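Local atomic coordinates of A-type flavoprotein (PDB entry 2Q9U), a protein that binds FMN and a mu-oxo-diiron centre and probably acts as an electron-transferring oxidoreductase that scavenges oxygen. Residues E37-N42 with G174-T179. Sequence-based numbering, arbitrary orientation.
Sequences EGSSYN and GQHYAT
His176 reaches the start of strand 39-46 from a loop that runs nearly at right angles to the 37-40 backbone. Its CB lies 3.5 Å from the carbonyl oxygen of Gly38, and CG, anti to the carbonyl carbon (chi1 -69°), carries the imidazole alongside Ser39, 3.7 Å from its OG. At the ring edge ND1 meets Ser39 OG in the ring plane, 2.7 Å away, a short hydrogen bond in which either atom could be the donor; CE1 is about as far from OG as CG. Ser39 CB follows its hydroxyl to ND1, at 3.5 Å, and OG is placed there by being anti to its own backbone N (chi1 -173°). The imidazole lies about 5 Å from the mu-oxo-diiron, consistent with a second-shell position; this bond helps fix the ring's rotation and could influence which of its nitrogens is protonated.

His176 is also the centre of an inverse gamma turn, beyond which Ala178 N donates a nearly straight bond (165°) of 2.9 Å to Glu37 O, in the carbonyl plane. One water joins Glu37 N to His176 O and a second joins Glu37 O to Ala178 O, so two waters extend the single direct backbone link. Gly38 takes a positive phi, which by itself favours glycine, where the chain passes close by Ala178. Farther out, Glu37 and Tyr177 run side by side, with OE1 3.6 Å from CE1 of the tyrosine and hydrogen-bonded to His191.

Ser40 O accepts from the iron ligand His230, tying the strand to the diiron site of the metallo-beta-lactamase-like domain. On its other flank, strand 39-46 pairs with strand 17-24, whose Val23 touches Ala178, while Leu195 of helix 189-204 packs against Glu37 and Tyr177.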
loop_
_atom_site.group_PDB
_atom_site.type_symbol
_atom_site.label_atom_id
_atom_site.label_comp_id
_atom_site.label_asym_id
_atom_site.label_seq_id
_atom_site.Cartn_x
_atom_site.Cartn_y
_atom_site.Cartn_z
ATOM N N GLU A 37 12.611 6.877 2.362
ATOM C CA GLU A 37 13.975 6.453 2.697
ATOM C C GLU A 37 14.308 6.354 4.192
ATOM O O GLU A 37 15.480 6.369 4.540
ATOM C CB GLU A 37 14.991 7.314 1.946
ATOM C CG GLU A 37 14.714 7.252 0.437
ATOM C CD GLU A 37 15.803 7.872 -0.377
ATOM O OE1 GLU A 37 16.987 7.529 -0.178
ATOM O OE2 GLU A 37 15.449 8.709 -1.219
ATOM N N GLY A 38 13.292 6.186 5.037
ATOM C CA GLY A 38 13.497 6.053 6.487
ATOM C C GLY A 38 13.912 7.405 7.066
ATOM O O GLY A 38 13.672 8.445 6.448
ATOM N N SER A 39 14.524 7.398 8.253
ATOM C CA SER A 39 15.069 8.630 8.829
ATOM C C SER A 39 16.134 8.199 9.826
ATOM O O SER A 39 16.489 7.029 9.894
ATOM C CB SER A 39 13.948 9.398 9.543
ATOM O OG SER A 39 14.372 10.689 9.992
ATOM N N SER A 40 16.616 9.152 10.613
ATOM C CA SER A 40 17.448 8.850 11.789
ATOM C C SER A 40 17.142 9.925 12.808
ATOM O O SER A 40 16.660 11.002 12.437
ATOM C CB SER A 40 18.941 8.838 11.447
ATOM O OG SER A 40 19.431 10.146 11.156
ATOM N N TYR A 41 17.420 9.627 14.082
ATOM C CA TYR A 41 17.294 10.575 15.185
ATOM C C TYR A 41 18.700 10.673 15.746
ATOM O O TYR A 41 19.161 9.775 16.450
ATOM C CB TYR A 41 16.281 10.028 16.216
ATOM C CG TYR A 41 15.072 9.446 15.480
ATOM C CD1 TYR A 41 14.364 10.239 14.574
ATOM C CD2 TYR A 41 14.650 8.119 15.675
ATOM C CE1 TYR A 41 13.271 9.731 13.856
ATOM C CE2 TYR A 41 13.542 7.605 14.962
ATOM C CZ TYR A 41 12.876 8.420 14.053
ATOM O OH TYR A 41 11.814 7.924 13.304
ATOM N N ASN A 42 19.395 11.734 15.363
ATOM C CA ASN A 42 20.784 11.892 15.704
ATOM C C ASN A 42 20.897 12.565 17.067
ATOM O O ASN A 42 20.224 13.564 17.333
ATOM C CB ASN A 42 21.502 12.717 14.644
ATOM C CG ASN A 42 21.374 12.126 13.238
ATOM O OD1 ASN A 42 21.330 10.902 13.047
ATOM N ND2 ASN A 42 21.331 13.006 12.250
ATOM N N GLY A 174 18.050 19.149 8.508
ATOM C CA GLY A 174 17.764 17.722 8.524
ATOM C C GLY A 174 17.246 17.170 7.213
ATOM O O GLY A 174 16.753 17.921 6.338
ATOM N N GLN A 175 17.326 15.837 7.082
ATOM C CA GLN A 175 16.618 15.141 6.009
ATOM C C GLN A 175 16.219 13.781 6.579
ATOM O O GLN A 175 16.952 13.168 7.378
ATOM C CB GLN A 175 17.472 14.924 4.735
ATOM C CG GLN A 175 18.767 15.770 4.608
ATOM C CD GLN A 175 19.884 15.271 5.530
ATOM O OE1 GLN A 175 20.227 14.082 5.537
ATOM N NE2 GLN A 175 20.469 16.181 6.292
ATOM N N HIS A 176 15.041 13.320 6.165
ATOM C CA HIS A 176 14.588 11.983 6.546
ATOM C C HIS A 176 15.292 11.002 5.623
ATOM O O HIS A 176 14.841 10.684 4.492
ATOM C CB HIS A 176 13.060 11.880 6.498
ATOM C CG HIS A 176 12.377 12.678 7.560
ATOM N ND1 HIS A 176 12.678 12.554 8.904
ATOM C CD2 HIS A 176 11.369 13.582 7.477
ATOM C CE1 HIS A 176 11.902 13.370 9.598
ATOM N NE2 HIS A 176 11.094 13.998 8.757
ATOM N N TYR A 177 16.470 10.588 6.081
ATOM C CA TYR A 177 17.350 9.753 5.274
ATOM C C TYR A 177 18.071 8.732 6.158
ATOM O O TYR A 177 18.900 9.123 6.982
ATOM C CB TYR A 177 18.359 10.642 4.524
ATOM C CG TYR A 177 19.302 9.930 3.573
ATOM C CD1 TYR A 177 18.892 8.821 2.833
ATOM C CD2 TYR A 177 20.627 10.379 3.410
ATOM C CE1 TYR A 177 19.777 8.177 1.940
ATOM C CE2 TYR A 177 21.489 9.755 2.526
ATOM C CZ TYR A 177 21.076 8.663 1.806
ATOM O OH TYR A 177 21.970 8.058 0.946
ATOM N N ALA A 178 17.716 7.443 6.031
ATOM C CA ALA A 178 18.398 6.388 6.771
ATOM C C ALA A 178 19.613 5.910 5.970
ATOM O O ALA A 178 19.454 5.431 4.846
ATOM C CB ALA A 178 17.444 5.162 7.070
ATOM N N THR A 179 20.797 5.995 6.585
ATOM C CA THR A 179 22.072 5.605 5.964
ATOM C C THR A 179 23.088 5.314 7.067
ATOM O O THR A 179 22.925 5.791 8.193
ATOM C CB THR A 179 22.597 6.686 4.960
ATOM O OG1 THR A 179 23.911 6.341 4.523
ATOM C CG2 THR A 179 22.606 8.108 5.586
HETATM O O HOH W 1 12.506 9.358 3.622
HETATM O O HOH W 2 17.409 4.609 3.290
#